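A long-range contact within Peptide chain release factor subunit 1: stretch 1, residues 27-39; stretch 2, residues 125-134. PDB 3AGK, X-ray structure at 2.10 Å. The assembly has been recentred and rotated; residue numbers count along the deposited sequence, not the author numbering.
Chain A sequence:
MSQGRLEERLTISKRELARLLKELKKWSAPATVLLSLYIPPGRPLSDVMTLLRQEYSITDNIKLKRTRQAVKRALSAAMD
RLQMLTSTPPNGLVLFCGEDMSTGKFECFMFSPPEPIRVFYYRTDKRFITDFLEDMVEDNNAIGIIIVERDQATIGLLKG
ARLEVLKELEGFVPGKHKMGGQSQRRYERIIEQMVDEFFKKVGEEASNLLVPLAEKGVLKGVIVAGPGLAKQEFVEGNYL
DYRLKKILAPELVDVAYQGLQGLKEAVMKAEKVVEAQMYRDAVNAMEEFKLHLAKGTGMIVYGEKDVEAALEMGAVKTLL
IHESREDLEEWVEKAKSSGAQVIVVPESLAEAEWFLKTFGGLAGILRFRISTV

Stretch 1 27-39: WSAPATVLLSLYI
Stretch 2 125-134: DKRFITDFLE

What fixes the register of the two stretches? L34, the first residue of the strand 34-39, pairs antiparallel with D125, their CA atoms 5.2 Å apart. L34 N donates to D125 O at 2.8 Å, and D125 N returns a bond to L34 O at 3.1 Å, with N-H...O angles of 155° and 158°. L34 (phi/psi -111/119) and D125 (-146/-178) are extended, and their side chains lie on the same sheet face. D125 also holds its own chain, OD2 accepting from K126 N at 2.7 Å.

How does the contact continue once the backbones part? Beyond the bridge, side-chain hydroxyls of the strand reach the other backbone. S36, chi1 m, points toward stretch 2, and its OG accepts from I129 N at 2.9 Å along an almost linear path (175°). Y38, two residues on and also directed toward stretch 2, has chi1 m and chi2 71°; its OH donates to I129 O at 2.7 Å. I129 (-92/110) is thus held at both its amide and its carbonyl.

What holds the loop before the strand? K126 (-79/-7) turns its carbonyl to A29, whose N gives it a weak hydrogen bond at 2.8 Å to K126 O; S28 CA approaches the same K126 O at 3.1 Å. S28 and A29 are extended, near -150/155.

Where do the side chains pack? F128 (chi1 m, chi2 -44°) begins sideways, but its ring comes nearer stretch 1: CE1 lies 3.8 Å from L34 CB, and CE2 sits over one face of the W27 ring, 3.4 Å from W27 CD2. W27 is chi1 m, chi2 61°. Farther along, F132 (chi1 -40°, chi2 67°) places CD1 over a face of Y38, 3.5 Å from Y38 CZ, the planes inclined at 44°. L133, m then t, brings CG near the plane of that tyrosine ring, 3.9 Å from Y38 CE2.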

# COMPACT_ATOMS: atom_id res chain seq x y z
N TRP A 27 -10.53 7.24 -10.72
CA TRP A 27 -11.94 7.35 -11.11
C TRP A 27 -12.93 7.44 -9.96
O TRP A 27 -12.85 6.67 -9.00
CB TRP A 27 -12.32 6.18 -12.01
CG TRP A 27 -11.73 6.31 -13.35
CD1 TRP A 27 -10.40 6.36 -13.65
CD2 TRP A 27 -12.43 6.43 -14.59
NE1 TRP A 27 -10.23 6.50 -15.01
CE2 TRP A 27 -11.46 6.54 -15.61
CE3 TRP A 27 -13.79 6.43 -14.94
CZ2 TRP A 27 -11.80 6.66 -16.95
CZ3 TRP A 27 -14.12 6.56 -16.28
CH2 TRP A 27 -13.14 6.67 -17.27
N SER A 28 -13.87 8.39 -10.07
CA SER A 28 -14.93 8.56 -9.07
C SER A 28 -16.23 9.07 -9.69
O SER A 28 -16.22 9.64 -10.78
CB SER A 28 -14.48 9.52 -7.98
OG SER A 28 -14.49 10.85 -8.44
N ALA A 29 -17.34 8.87 -8.98
CA ALA A 29 -18.66 9.35 -9.42
C ALA A 29 -19.62 9.55 -8.24
O ALA A 29 -19.53 8.84 -7.24
CB ALA A 29 -19.26 8.40 -10.44
N PRO A 30 -20.53 10.53 -8.35
CA PRO A 30 -21.51 10.84 -7.29
C PRO A 30 -22.38 9.65 -6.89
O PRO A 30 -22.49 9.34 -5.70
CB PRO A 30 -22.37 11.94 -7.91
CG PRO A 30 -21.49 12.59 -8.91
CD PRO A 30 -20.62 11.49 -9.47
N ALA A 31 -23.01 8.99 -7.87
CA ALA A 31 -23.83 7.81 -7.61
C ALA A 31 -23.06 6.55 -7.95
O ALA A 31 -22.00 6.60 -8.58
CB ALA A 31 -25.12 7.87 -8.39
N THR A 32 -23.58 5.40 -7.53
CA THR A 32 -22.90 4.14 -7.78
C THR A 32 -23.11 3.70 -9.22
O THR A 32 -23.98 2.88 -9.50
CB THR A 32 -23.35 3.04 -6.81
OG1 THR A 32 -24.75 2.79 -7.00
CG2 THR A 32 -23.10 3.45 -5.36
N VAL A 33 -22.30 4.24 -10.12
CA VAL A 33 -22.50 4.07 -11.56
C VAL A 33 -21.21 3.74 -12.33
O VAL A 33 -21.15 3.93 -13.55
CB VAL A 33 -23.13 5.33 -12.18
CG1 VAL A 33 -24.36 5.76 -11.39
CG2 VAL A 33 -22.11 6.47 -12.25
N LEU A 34 -20.19 3.25 -11.63
CA LEU A 34 -18.97 2.79 -12.28
C LEU A 34 -18.85 1.27 -12.16
O LEU A 34 -18.78 0.72 -11.06
CB LEU A 34 -17.74 3.48 -11.69
CG LEU A 34 -17.67 5.01 -11.88
CD1 LEU A 34 -16.44 5.58 -11.21
CD2 LEU A 34 -17.70 5.39 -13.35
N LEU A 35 -18.83 0.61 -13.31
CA LEU A 35 -18.88 -0.85 -13.38
C LEU A 35 -17.53 -1.53 -13.21
O LEU A 35 -16.54 -1.14 -13.83
CB LEU A 35 -19.49 -1.27 -14.72
CG LEU A 35 -19.50 -2.75 -15.11
CD1 LEU A 35 -19.84 -3.60 -13.91
CD2 LEU A 35 -20.53 -2.99 -16.22
N SER A 36 -17.50 -2.55 -12.36
CA SER A 36 -16.32 -3.38 -12.20
C SER A 36 -16.71 -4.84 -12.47
O SER A 36 -17.68 -5.34 -11.90
CB SER A 36 -15.76 -3.24 -10.77
OG SER A 36 -15.42 -1.89 -10.49
N LEU A 37 -15.97 -5.53 -13.34
CA LEU A 37 -16.34 -6.89 -13.73
C LEU A 37 -15.14 -7.82 -13.95
O LEU A 37 -14.31 -7.59 -14.83
CB LEU A 37 -17.20 -6.84 -14.99
CG LEU A 37 -17.51 -8.16 -15.68
CD1 LEU A 37 -18.49 -8.95 -14.84
CD2 LEU A 37 -18.09 -7.88 -17.04
N TYR A 38 -15.05 -8.88 -13.14
CA TYR A 38 -13.95 -9.84 -13.21
C TYR A 38 -14.46 -11.21 -13.62
O TYR A 38 -15.38 -11.75 -13.00
CB TYR A 38 -13.30 -9.99 -11.84
CG TYR A 38 -12.54 -8.80 -11.29
CD1 TYR A 38 -13.20 -7.66 -10.85
CD2 TYR A 38 -11.16 -8.86 -11.14
CE1 TYR A 38 -12.49 -6.58 -10.31
CE2 TYR A 38 -10.45 -7.79 -10.61
CZ TYR A 38 -11.11 -6.66 -10.20
OH TYR A 38 -10.38 -5.61 -9.67
N ILE A 39 -13.87 -11.80 -14.65
CA ILE A 39 -14.34 -13.08 -15.16
C ILE A 39 -13.26 -14.16 -15.16
O ILE A 39 -12.28 -14.06 -15.90
CB ILE A 39 -14.86 -12.93 -16.59
CG1 ILE A 39 -15.89 -11.78 -16.67
CG2 ILE A 39 -15.41 -14.27 -17.10
CD1 ILE A 39 -16.25 -11.38 -18.10
N ASP A 125 -20.33 0.96 -8.43
CA ASP A 125 -19.98 1.75 -7.26
C ASP A 125 -19.63 3.16 -7.66
O ASP A 125 -19.71 3.51 -8.84
CB ASP A 125 -18.83 1.10 -6.49
CG ASP A 125 -18.98 1.25 -4.99
OD1 ASP A 125 -18.93 0.23 -4.28
OD2 ASP A 125 -19.15 2.40 -4.52
N LYS A 126 -19.26 3.97 -6.67
CA LYS A 126 -18.85 5.35 -6.90
C LYS A 126 -17.39 5.38 -7.39
O LYS A 126 -16.86 6.43 -7.80
CB LYS A 126 -19.04 6.18 -5.62
CG LYS A 126 -20.51 6.25 -5.14
CD LYS A 126 -20.64 6.86 -3.73
CE LYS A 126 -22.09 6.82 -3.23
NZ LYS A 126 -22.22 7.32 -1.82
N ARG A 127 -16.76 4.20 -7.38
CA ARG A 127 -15.40 4.02 -7.86
C ARG A 127 -15.22 2.62 -8.47
O ARG A 127 -16.11 1.76 -8.35
CB ARG A 127 -14.39 4.24 -6.72
CG ARG A 127 -14.51 3.25 -5.57
CD ARG A 127 -13.81 3.74 -4.31
NE ARG A 127 -12.37 3.91 -4.49
CZ ARG A 127 -11.53 4.35 -3.54
NH1 ARG A 127 -10.24 4.47 -3.81
NH2 ARG A 127 -11.99 4.66 -2.34
N PHE A 128 -14.10 2.39 -9.15
CA PHE A 128 -13.76 1.05 -9.61
C PHE A 128 -13.24 0.18 -8.44
O PHE A 128 -12.54 0.67 -7.54
CB PHE A 128 -12.72 1.09 -10.75
CG PHE A 128 -13.23 1.70 -12.05
CD1 PHE A 128 -14.48 1.35 -12.57
CD2 PHE A 128 -12.43 2.57 -12.79
CE1 PHE A 128 -14.93 1.90 -13.77
CE2 PHE A 128 -12.87 3.12 -13.99
CZ PHE A 128 -14.13 2.78 -14.48
N ILE A 129 -13.59 -1.10 -8.44
CA ILE A 129 -13.07 -2.02 -7.43
C ILE A 129 -11.80 -2.67 -7.97
O ILE A 129 -11.85 -3.48 -8.90
CB ILE A 129 -14.09 -3.11 -7.09
CG1 ILE A 129 -15.48 -2.49 -6.87
CG2 ILE A 129 -13.61 -3.92 -5.88
CD1 ILE A 129 -15.52 -1.45 -5.78
N THR A 130 -10.67 -2.32 -7.39
CA THR A 130 -9.39 -2.74 -7.94
C THR A 130 -8.78 -3.81 -7.05
O THR A 130 -7.74 -4.40 -7.37
CB THR A 130 -8.43 -1.56 -8.00
OG1 THR A 130 -7.63 -1.54 -6.82
CG2 THR A 130 -9.21 -0.26 -8.09
N ASP A 131 -9.45 -4.03 -5.92
CA ASP A 131 -9.05 -5.00 -4.91
C ASP A 131 -8.07 -6.05 -5.40
O ASP A 131 -6.90 -6.01 -5.07
CB ASP A 131 -10.29 -5.72 -4.36
CG ASP A 131 -11.07 -4.88 -3.39
OD1 ASP A 131 -10.83 -3.65 -3.35
OD2 ASP A 131 -11.93 -5.44 -2.66
N PHE A 132 -8.59 -7.01 -6.16
CA PHE A 132 -7.87 -8.21 -6.52
C PHE A 132 -6.58 -7.88 -7.27
O PHE A 132 -5.59 -8.60 -7.15
CB PHE A 132 -8.74 -9.13 -7.38
CG PHE A 132 -10.20 -9.20 -6.95
CD1 PHE A 132 -11.03 -8.09 -7.06
CD2 PHE A 132 -10.74 -10.38 -6.46
CE1 PHE A 132 -12.35 -8.16 -6.70
CE2 PHE A 132 -12.07 -10.44 -6.08
CZ PHE A 132 -12.87 -9.33 -6.20
N LEU A 133 -6.61 -6.79 -8.02
CA LEU A 133 -5.50 -6.43 -8.91
C LEU A 133 -4.31 -5.87 -8.15
O LEU A 133 -3.15 -6.14 -8.48
CB LEU A 133 -5.97 -5.41 -9.95
CG LEU A 133 -7.10 -5.90 -10.85
CD1 LEU A 133 -7.70 -4.75 -11.67
CD2 LEU A 133 -6.60 -7.02 -11.75
N GLU A 134 -4.61 -5.07 -7.13
CA GLU A 134 -3.56 -4.47 -6.31
C GLU A 134 -2.74 -5.51 -5.57
O GLU A 134 -1.60 -5.27 -5.21
CB GLU A 134 -4.15 -3.47 -5.31
CG GLU A 134 -4.87 -2.31 -5.96
CD GLU A 134 -4.99 -1.12 -5.02
OE1 GLU A 134 -6.12 -0.84 -4.55
OE2 GLU A 134 -3.95 -0.47 -4.76